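Side-chain contacts in peptidoglycan-N-acetylmuramic acid deacetylase PdaC (Bacillus subtilis subsp. subtilis str. 168, PDB 6H8N), which deacetylates N-acetylmuramic acid residues of peptidoglycan, which confers resistance to lysozyme, and also deacylates short chitin oligomers: residues T141-D144 with R145-Q149; A23-N26 with Q27-S31. The protein carries 1 engineered substitution. One frame throughout, in Å; residues are numbered along the deposited sequence.

Contact 1: residues T141-D144 with R145-Q149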
# COMPACT_ATOMS: atom_id res chain seq x y z
N THR A 141 -7.88 9.63 16.70
CA THR A 141 -8.19 10.51 15.58
C THR A 141 -8.02 9.77 14.25
O THR A 141 -8.87 9.87 13.36
CB THR A 141 -7.31 11.75 15.61
OG1 THR A 141 -7.60 12.50 16.80
CG2 THR A 141 -7.55 12.65 14.41
N ILE A 142 -6.93 9.02 14.12
CA ILE A 142 -6.67 8.25 12.91
C ILE A 142 -7.74 7.17 12.72
O ILE A 142 -8.31 7.02 11.63
CB ILE A 142 -5.26 7.64 12.95
CG1 ILE A 142 -4.19 8.73 13.04
CG2 ILE A 142 -5.02 6.74 11.74
CD1 ILE A 142 -2.89 8.23 13.58
N VAL A 143 -8.01 6.39 13.77
CA VAL A 143 -9.01 5.33 13.67
C VAL A 143 -10.35 5.89 13.23
O VAL A 143 -11.01 5.36 12.33
CB VAL A 143 -9.14 4.59 15.02
CG1 VAL A 143 -10.31 3.64 15.00
CG2 VAL A 143 -7.88 3.86 15.37
N ASP A 144 -10.79 6.97 13.88
CA ASP A 144 -12.13 7.47 13.60
C ASP A 144 -12.22 8.03 12.19
O ASP A 144 -13.24 7.83 11.52
CB ASP A 144 -12.57 8.49 14.65
CG ASP A 144 -12.88 7.85 15.98
OD1 ASP A 144 -12.73 6.62 16.12
OD2 ASP A 144 -13.27 8.58 16.93
N ARG A 145 -11.18 8.70 11.71
CA ARG A 145 -11.19 9.22 10.35
C ARG A 145 -11.28 8.07 9.35
O ARG A 145 -12.10 8.09 8.41
CB ARG A 145 -9.94 10.07 10.08
CG ARG A 145 -9.93 11.44 10.75
CD ARG A 145 -8.71 12.32 10.34
NE ARG A 145 -8.89 12.90 9.00
CZ ARG A 145 -8.17 13.89 8.48
NH1 ARG A 145 -8.44 14.33 7.25
NH2 ARG A 145 -7.16 14.44 9.14
N VAL A 146 -10.48 7.03 9.54
CA VAL A 146 -10.52 5.90 8.62
C VAL A 146 -11.87 5.18 8.70
O VAL A 146 -12.49 4.88 7.67
CB VAL A 146 -9.36 4.93 8.89
CG1 VAL A 146 -9.54 3.63 8.11
CG2 VAL A 146 -8.03 5.60 8.58
N MET A 147 -12.33 4.87 9.91
CA MET A 147 -13.55 4.08 10.03
C MET A 147 -14.77 4.84 9.53
O MET A 147 -15.70 4.22 8.98
CB MET A 147 -13.75 3.60 11.46
CG MET A 147 -12.69 2.65 11.97
SD MET A 147 -12.35 1.22 10.90
CE MET A 147 -13.95 0.43 10.86
N ASN A 148 -14.78 6.17 9.64
CA ASN A 148 -15.90 6.94 9.13
C ASN A 148 -15.92 6.98 7.61
O ASN A 148 -16.99 7.13 7.01
CB ASN A 148 -15.89 8.35 9.70
CG ASN A 148 -16.25 8.38 11.17
OD1 ASN A 148 -16.78 7.41 11.71
ND2 ASN A 148 -15.95 9.48 11.83
N GLN A 149 -14.76 6.84 6.96
CA GLN A 149 -14.66 6.92 5.51
C GLN A 149 -14.54 5.56 4.83
O GLN A 149 -14.61 5.49 3.60
CB GLN A 149 -13.45 7.78 5.13
CG GLN A 149 -13.60 9.24 5.55
CD GLN A 149 -12.32 10.03 5.36
OE1 GLN A 149 -11.82 10.16 4.25
NE2 GLN A 149 -11.79 10.57 6.46
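Met147 N donates a hydrogen bond to Val143 O over 2.8 Å, one of four successive bonds from the N-H of residue i+4 to the C=O of residue i, spanning a little over two turns of α-helix. Val146 N reaches Ile142 O in the same way, with an N-H...O angle of 170°. Asn148 N bonds to Asp144 O at 2.9 Å, and Arg145 N to Thr141 O. The carboxylate of Asp144 is held by a salt bridge to Lys140 one turn earlier, and Thr141 OG1 by a hydrogen bond to Asn138.

Several side chains lean back over these carbonyls. Met147 has CG anti to its carbonyl carbon (chi1 -65°), which sets that methylene 3.2 Å from Val143 O and 4.0 Å from Val143 CG1; the two side chains run alongside each other, and further bends at chi2 and chi3 carry the thioether away. The amide of Asn148 folds back likewise, its CG 3.1 Å from Asp144 O. Arg145 lays its CG 3.2 Å from Thr141 O and its CD near Thr141 CG2, then bends at chi3 toward weak, long ion pairs with Asp136 and Glu132.

The buried face of helix 139-149 rests on helix 163-178: Ile142 and Val143 meet Ala168, and Met147 meets Lys175. Ile142 also touches the loop residue Asp133, which by similarity raises the pKa of the catalytic histidine, while Val146 packs on Pro131 in the loop leading into the helix.

Contact 2: residues A23-N26 with Q27-S31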
# COMPACT_ATOMS: atom_id res chain seq x y z
N ALA A 23 9.96 -1.62 14.23
CA ALA A 23 9.15 -1.48 15.43
C ALA A 23 7.68 -1.29 15.09
O ALA A 23 6.81 -1.80 15.81
CB ALA A 23 9.67 -0.33 16.28
N THR A 24 7.38 -0.55 14.03
CA THR A 24 6.00 -0.29 13.66
C THR A 24 5.50 -1.25 12.58
O THR A 24 4.41 -1.81 12.71
CB THR A 24 5.84 1.17 13.21
OG1 THR A 24 6.83 1.47 12.23
CG2 THR A 24 6.05 2.11 14.38
N THR A 25 6.30 -1.49 11.54
CA THR A 25 5.90 -2.40 10.48
C THR A 25 5.65 -3.81 11.00
O THR A 25 4.69 -4.46 10.60
CB THR A 25 6.95 -2.42 9.37
OG1 THR A 25 7.23 -1.08 8.95
CG2 THR A 25 6.49 -3.26 8.19
N ASN A 26 6.50 -4.30 11.92
CA ASN A 26 6.29 -5.66 12.43
C ASN A 26 4.99 -5.77 13.22
O ASN A 26 4.33 -6.81 13.20
CB ASN A 26 7.45 -6.12 13.30
CG ASN A 26 8.66 -6.51 12.51
OD1 ASN A 26 8.56 -7.02 11.38
ND2 ASN A 26 9.82 -6.35 13.11
N GLN A 27 4.63 -4.72 13.96
CA GLN A 27 3.37 -4.73 14.68
C GLN A 27 2.19 -4.82 13.72
O GLN A 27 1.25 -5.58 13.94
CB GLN A 27 3.30 -3.47 15.55
CG GLN A 27 2.12 -3.42 16.46
CD GLN A 27 1.99 -2.09 17.17
OE1 GLN A 27 2.97 -1.50 17.63
NE2 GLN A 27 0.77 -1.61 17.27
N ILE A 28 2.26 -4.06 12.61
CA ILE A 28 1.20 -4.10 11.61
C ILE A 28 1.13 -5.47 10.95
O ILE A 28 0.05 -6.03 10.76
CB ILE A 28 1.42 -2.97 10.59
CG1 ILE A 28 1.20 -1.61 11.28
CG2 ILE A 28 0.50 -3.12 9.37
CD1 ILE A 28 1.77 -0.43 10.52
N LEU A 29 2.29 -6.04 10.61
CA LEU A 29 2.33 -7.38 10.04
C LEU A 29 1.73 -8.39 11.01
O LEU A 29 1.00 -9.30 10.59
CB LEU A 29 3.76 -7.78 9.68
CG LEU A 29 4.34 -7.02 8.49
CD1 LEU A 29 5.83 -7.24 8.39
CD2 LEU A 29 3.66 -7.43 7.18
N ASP A 30 2.00 -8.24 12.31
CA ASP A 30 1.40 -9.11 13.32
C ASP A 30 -0.12 -8.99 13.31
O ASP A 30 -0.82 -10.01 13.39
CB ASP A 30 1.90 -8.76 14.73
CG ASP A 30 3.34 -9.16 14.99
OD1 ASP A 30 3.95 -9.90 14.21
OD2 ASP A 30 3.84 -8.73 16.06
N SER A 31 -0.63 -7.77 13.25
CA SER A 31 -2.08 -7.55 13.25
C SER A 31 -2.71 -8.19 12.02
O SER A 31 -3.76 -8.83 12.10
CB SER A 31 -2.39 -6.05 13.25
OG SER A 31 -1.89 -5.37 14.38
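Helix 22-35 is the crossover helix of the β-α-β unit formed with parallel strands 11-17 and 40-43 in the NodB-type deacetylase domain, and here Thr25 and Leu29 meet on its buried side. Thr25 CG2 lies 4.0 Å from Leu29 CD1, the two side chains pointing the same way. The methyl is turned to that side because CG2 is anti to the backbone N (chi1 -52°, measured to OG1), leaving OG1 beside the N for hydrogen bonds to Asp160 OD2 and Asn21 N. Leu29 N closes the turn on Thr25 O at 2.9 Å, and Leu29 CG sits 3.3 Å from the same oxygen. One residue earlier, Ile28 N bonds to Thr24 O at 3.1 Å; Ile28 CG1 lies against that oxygen, 3.5 Å away.

On the outer side, Asp30 N bonds to Asn26 O at 2.9 Å. The Asp30 carboxylate curls over that carbonyl, with CG 3.1 Å from Asn26 O. Thr25, Ile28 and Leu29 press on Phe41 of strand 40-43 and Leu29 on Met58 of helix 52-60, while Gln27, extended beyond CG, hydrogen-bonds through NE2 to Asp167 of helix 163-178.

Arg57 meets the oxygens gathered here from outside, NH2 in a salt bridge to Asp30 OD1 and NH1 in a hydrogen bond to Asn26 O; its charge would be expected to ease the closeness of carboxylate and carbonyl, linking this polar turn to helix 52-60.

Overall arrangement
Contact 2 comes first along the chain, on helix 22-35, and contact 1 follows on helix 139-149. Their centres lie about 19 Å apart and their nearest atoms about 10 Å, so they do not touch. Both helices pack side chains on helix 163-178, which thus joins an early and a late part of the chain into one layer beside the parallel sheet of the NodB homology domain. Each also comes near the active site: the side chain of Thr25 is about 8 Å from that of the zinc ligand Asp18 and about 12 Å from the zinc ion, and that of Ile142 about 8 Å from that of His159, by similarity the proton donor.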